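Local coordinates for factor H binding protein (Treponema denticola, PDB 3R15) that binds the host complement regulator factor H, probably as a small lipoprotein at the surface of this spirochaete, at residues I42-L51 and I65-I74. Sequence-based numbering, arbitrary orientation.
Sequences IPAGAVIDML and IVDKKPGTSI
Val-47 sets its two methyls against different partners in 65-74. CG2, anti to its own carbonyl carbon, packs 3.5 Å from Ile-74 CG1, the two branched chains crossing at a slant. CG1, anti to the backbone N (chi1 172°), lies 3.8 Å from Asp-67 OD2, with the valine and aspartate at about a right angle. A beta-branched valine suits the place because its methyls leave CB in different directions, one for the isoleucine and one for the acid. One turn on, Leu-51 reaches out with CD1 to 3.9 Å from Asp-67 CB, so aliphatic carbons cover the flank of a buried acid. The polar needs of Asp-67 are met elsewhere: OD1 accepts Lys-69 N from above the carboxylate plane, closing an Asx turn, and forms a salt bridge with Arg-86, which also bonds the carbonyls of Thr-72 and Ser-73. Before the helix, Ile-42 and Ile-74 form a single antiparallel hydrogen-bonded pair, Ile-42 N to Ile-74 O 3.0 Å and Ile-74 N to Ile-42 O 2.8 Å, both nearly straight. Ala-44's small side chain suits the close approach, its CB 3.3 Å from Gly-71 O, while a water donates to both Ala-44 O and Thr-72 O. Gly-71 suits the type II turn through its positive phi (83°). Backbone bonds to Ile-42 and Arg-86 thus tie the loop, with apolar methyls beside an acid whose charge Arg-86 probably balances.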
ATOM      1  N   ILE A  42       3.872  10.076  -7.323  1.00 16.26           N
ATOM      2  CA  ILE A  42       3.236   8.964  -8.029  1.00 17.22           C
ATOM      3  C   ILE A  42       1.815   9.377  -8.384  1.00 15.26           C
ATOM      4  O   ILE A  42       0.990   9.623  -7.495  1.00 15.42           O
ATOM      5  CB  ILE A  42       3.251   7.682  -7.172  1.00 15.35           C
ATOM      6  CG1 ILE A  42       4.699   7.262  -6.886  1.00 18.64           C
ATOM      7  CG2 ILE A  42       2.477   6.563  -7.866  1.00 17.57           C
ATOM      8  CD1 ILE A  42       4.826   6.010  -6.014  1.00 19.58           C
ATOM      9  N   PRO A  43       1.529   9.499  -9.686  1.00 16.67           N
ATOM     10  CA  PRO A  43       0.226  10.015 -10.135  1.00 14.80           C
ATOM     11  C   PRO A  43      -0.926   9.047  -9.867  1.00 16.95           C
ATOM     12  O   PRO A  43      -0.699   7.853  -9.663  1.00 16.48           O
ATOM     13  CB  PRO A  43       0.425  10.245 -11.639  1.00 18.76           C
ATOM     14  CG  PRO A  43       1.551   9.318 -12.025  1.00 20.11           C
ATOM     15  CD  PRO A  43       2.439   9.210 -10.808  1.00 17.32           C
ATOM     16  N   ALA A  44      -2.142   9.583  -9.854  1.00 14.43           N
ATOM     17  CA  ALA A  44      -3.343   8.796  -9.515  1.00 16.33           C
ATOM     18  C   ALA A  44      -3.514   7.484 -10.299  1.00 16.00           C
ATOM     19  O   ALA A  44      -3.852   6.438  -9.725  1.00 15.58           O
ATOM     20  CB  ALA A  44      -4.596   9.673  -9.635  1.00 15.91           C
ATOM     21  N   GLY A  45      -3.284   7.518 -11.608  1.00 14.64           N
ATOM     22  CA  GLY A  45      -3.411   6.307 -12.400  1.00 15.96           C
ATOM     23  C   GLY A  45      -2.375   5.255 -12.034  1.00 17.24           C
ATOM     24  O   GLY A  45      -2.653   4.054 -12.064  1.00 17.40           O
ATOM     25  N   ALA A  46      -1.172   5.708 -11.693  1.00 17.39           N
ATOM     26  CA  ALA A  46      -0.130   4.787 -11.271  1.00 13.73           C
ATOM     27  C   ALA A  46      -0.486   4.161  -9.921  1.00 14.96           C
ATOM     28  O   ALA A  46      -0.190   2.985  -9.688  1.00 15.14           O
ATOM     29  CB  ALA A  46       1.205   5.486 -11.207  1.00 16.04           C
ATOM     30  N   VAL A  47      -1.137   4.927  -9.045  1.00 14.52           N
ATOM     31  CA  VAL A  47      -1.563   4.389  -7.743  1.00 14.45           C
ATOM     32  C   VAL A  47      -2.591   3.269  -7.953  1.00 14.33           C
ATOM     33  O   VAL A  47      -2.548   2.222  -7.294  1.00 14.37           O
ATOM     34  CB  VAL A  47      -2.152   5.491  -6.820  1.00 14.25           C
ATOM     35  CG1 VAL A  47      -2.780   4.883  -5.557  1.00 14.02           C
ATOM     36  CG2 VAL A  47      -1.073   6.533  -6.463  1.00 15.24           C
ATOM     37  N   ILE A  48      -3.510   3.494  -8.885  1.00 13.63           N
ATOM     38  CA  ILE A  48      -4.509   2.485  -9.227  1.00 14.40           C
ATOM     39  C   ILE A  48      -3.835   1.206  -9.730  1.00 15.69           C
ATOM     40  O   ILE A  48      -4.178   0.105  -9.287  1.00 15.92           O
ATOM     41  CB  ILE A  48      -5.502   3.030 -10.279  1.00 15.46           C
ATOM     42  CG1 ILE A  48      -6.405   4.080  -9.633  1.00 14.67           C
ATOM     43  CG2 ILE A  48      -6.352   1.894 -10.872  1.00 18.46           C
ATOM     44  CD1 ILE A  48      -7.189   4.913 -10.644  1.00 19.04           C
ATOM     45  N   ASP A  49      -2.880   1.350 -10.643  1.00 15.54           N
ATOM     46  CA  ASP A  49      -2.151   0.192 -11.159  1.00 18.19           C
ATOM     47  C   ASP A  49      -1.427  -0.533 -10.023  1.00 16.81           C
ATOM     48  O   ASP A  49      -1.398  -1.774  -9.971  1.00 16.47           O
ATOM     49  CB  ASP A  49      -1.127   0.623 -12.219  1.00 19.45           C
ATOM     50  CG  ASP A  49      -1.770   1.086 -13.519  1.00 23.28           C
ATOM     51  OD1 ASP A  49      -2.974   0.817 -13.740  1.00 27.51           O
ATOM     52  OD2 ASP A  49      -1.044   1.702 -14.325  1.00 28.32           O
ATOM     53  N   MET A  50      -0.827   0.249  -9.124  1.00 14.76           N
ATOM     54  CA  MET A  50      -0.082  -0.298  -7.995  1.00 16.39           C
ATOM     55  C   MET A  50      -0.998  -1.114  -7.093  1.00 15.51           C
ATOM     56  O   MET A  50      -0.638  -2.198  -6.626  1.00 15.59           O
ATOM     57  CB  MET A  50       0.540   0.838  -7.179  1.00 17.70           C
ATOM     58  CG  MET A  50       1.255   0.374  -5.915  1.00 16.16           C
ATOM     59  SD  MET A  50       1.803   1.814  -4.963  1.00 19.51           S
ATOM     60  CE  MET A  50       0.262   2.339  -4.279  1.00 18.88           C
ATOM     61  N   LEU A  51      -2.183  -0.582  -6.825  1.00 16.47           N
ATOM     62  CA  LEU A  51      -3.126  -1.288  -5.973  1.00 17.25           C
ATOM     63  C   LEU A  51      -3.489  -2.640  -6.560  1.00 15.51           C
ATOM     64  O   LEU A  51      -3.577  -3.613  -5.824  1.00 16.13           O
ATOM     65  CB  LEU A  51      -4.403  -0.471  -5.762  1.00 18.92           C
ATOM     66  CG  LEU A  51      -4.223   0.736  -4.845  1.00 22.84           C
ATOM     67  CD1 LEU A  51      -5.404   1.657  -5.034  1.00 22.19           C
ATOM     68  CD2 LEU A  51      -4.134   0.270  -3.407  1.00 22.81           C
ATOM     69  N   ILE A  65      -5.406  -4.569   0.508  1.00 14.72           N
ATOM     70  CA  ILE A  65      -5.080  -3.216   0.945  1.00 15.34           C
ATOM     71  C   ILE A  65      -6.111  -2.286   0.325  1.00 18.20           C
ATOM     72  O   ILE A  65      -6.411  -2.386  -0.872  1.00 18.22           O
ATOM     73  CB  ILE A  65      -3.669  -2.831   0.486  1.00 17.24           C
ATOM     74  CG1 ILE A  65      -2.639  -3.708   1.210  1.00 20.39           C
ATOM     75  CG2 ILE A  65      -3.392  -1.337   0.723  1.00 18.20           C
ATOM     76  CD1 ILE A  65      -1.260  -3.706   0.582  1.00 23.31           C
ATOM     77  N   VAL A  66      -6.681  -1.412   1.149  1.00 17.71           N
ATOM     78  CA  VAL A  66      -7.752  -0.536   0.707  1.00 18.36           C
ATOM     79  C   VAL A  66      -7.275   0.905   0.744  1.00 16.65           C
ATOM     80  O   VAL A  66      -6.743   1.357   1.753  1.00 18.99           O
ATOM     81  CB  VAL A  66      -9.007  -0.699   1.590  1.00 21.41           C
ATOM     82  CG1 VAL A  66     -10.104   0.249   1.136  1.00 23.03           C
ATOM     83  CG2 VAL A  66      -9.508  -2.144   1.537  1.00 21.45           C
ATOM     84  N   ASP A  67      -7.458   1.618  -0.357  1.00 17.71           N
ATOM     85  CA  ASP A  67      -7.036   3.009  -0.409  1.00 15.99           C
ATOM     86  C   ASP A  67      -8.178   3.855   0.154  1.00 16.59           C
ATOM     87  O   ASP A  67      -9.271   3.872  -0.404  1.00 17.73           O
ATOM     88  CB  ASP A  67      -6.734   3.395  -1.858  1.00 16.21           C
ATOM     89  CG  ASP A  67      -6.159   4.791  -1.995  1.00 16.90           C
ATOM     90  OD1 ASP A  67      -6.119   5.535  -0.999  1.00 17.82           O
ATOM     91  OD2 ASP A  67      -5.741   5.144  -3.114  1.00 17.24           O
ATOM     92  N   LYS A  68      -7.921   4.536   1.267  1.00 18.51           N
ATOM     93  CA  LYS A  68      -8.935   5.373   1.898  1.00 20.17           C
ATOM     94  C   LYS A  68      -9.067   6.736   1.225  1.00 20.66           C
ATOM     95  O   LYS A  68      -9.989   7.496   1.535  1.00 21.84           O
ATOM     96  CB  LYS A  68      -8.671   5.525   3.402  1.00 22.71           C
ATOM     97  N   LYS A  69      -8.158   7.032   0.297  1.00 17.85           N
ATOM     98  CA  LYS A  69      -8.225   8.252  -0.511  1.00 19.40           C
ATOM     99  C   LYS A  69      -8.174   7.871  -1.984  1.00 14.05           C
ATOM    100  O   LYS A  69      -7.255   8.254  -2.706  1.00 16.10           O
ATOM    101  CB  LYS A  69      -7.070   9.197  -0.159  1.00 20.06           C
ATOM    102  CG  LYS A  69      -7.117   9.676   1.284  1.00 21.99           C
ATOM    103  N   PRO A  70      -9.155   7.079  -2.433  1.00 16.52           N
ATOM    104  CA  PRO A  70      -9.032   6.487  -3.769  1.00 15.71           C
ATOM    105  C   PRO A  70      -9.045   7.518  -4.897  1.00 15.32           C
ATOM    106  O   PRO A  70      -9.723   8.540  -4.801  1.00 17.77           O
ATOM    107  CB  PRO A  70     -10.255   5.567  -3.854  1.00 18.70           C
ATOM    108  CG  PRO A  70     -11.241   6.170  -2.903  1.00 18.82           C
ATOM    109  CD  PRO A  70     -10.431   6.737  -1.779  1.00 19.57           C
ATOM    110  N   GLY A  71      -8.255   7.265  -5.936  1.00 13.76           N
ATOM    111  CA  GLY A  71      -8.228   8.115  -7.113  1.00 15.72           C
ATOM    112  C   GLY A  71      -7.333   9.335  -6.972  1.00 15.36           C
ATOM    113  O   GLY A  71      -7.347  10.226  -7.834  1.00 17.74           O
ATOM    114  N   THR A  72      -6.549   9.372  -5.900  1.00 16.95           N
ATOM    115  CA  THR A  72      -5.618  10.475  -5.685  1.00 16.73           C
ATOM    116  C   THR A  72      -4.161  10.046  -5.880  1.00 18.20           C
ATOM    117  O   THR A  72      -3.825   8.854  -5.824  1.00 15.84           O
ATOM    118  CB  THR A  72      -5.786  11.146  -4.289  1.00 16.52           C
ATOM    119  OG1 THR A  72      -5.359  10.255  -3.249  1.00 17.46           O
ATOM    120  CG2 THR A  72      -7.235  11.551  -4.049  1.00 18.77           C
ATOM    121  N   SER A  73      -3.307  11.034  -6.133  1.00 14.13           N
ATOM    122  CA  SER A  73      -1.872  10.807  -6.283  1.00 16.56           C
ATOM    123  C   SER A  73      -1.216  10.664  -4.910  1.00 14.47           C
ATOM    124  O   SER A  73      -1.862  10.850  -3.875  1.00 16.83           O
ATOM    125  CB  SER A  73      -1.243  11.986  -7.028  1.00 17.05           C
ATOM    126  OG  SER A  73      -1.484  13.206  -6.326  1.00 19.25           O
ATOM    127  N   ILE A  74       0.077  10.349  -4.907  1.00 16.01           N
ATOM    128  CA  ILE A  74       0.850  10.362  -3.664  1.00 17.11           C
ATOM    129  C   ILE A  74       2.054  11.299  -3.813  1.00 17.12           C
ATOM    130  O   ILE A  74       2.793  11.237  -4.803  1.00 16.35           O
ATOM    131  CB  ILE A  74       1.374   8.973  -3.267  1.00 17.75           C
ATOM    132  CG1 ILE A  74       0.333   7.879  -3.516  1.00 17.55           C
ATOM    133  CG2 ILE A  74       1.820   8.990  -1.810  1.00 18.12           C
ATOM    134  CD1 ILE A  74       0.888   6.477  -3.306  1.00 17.75           C
TER
HETATM  135  O   HOH W   1      -5.345   6.852  -7.312  1.00 14.80           O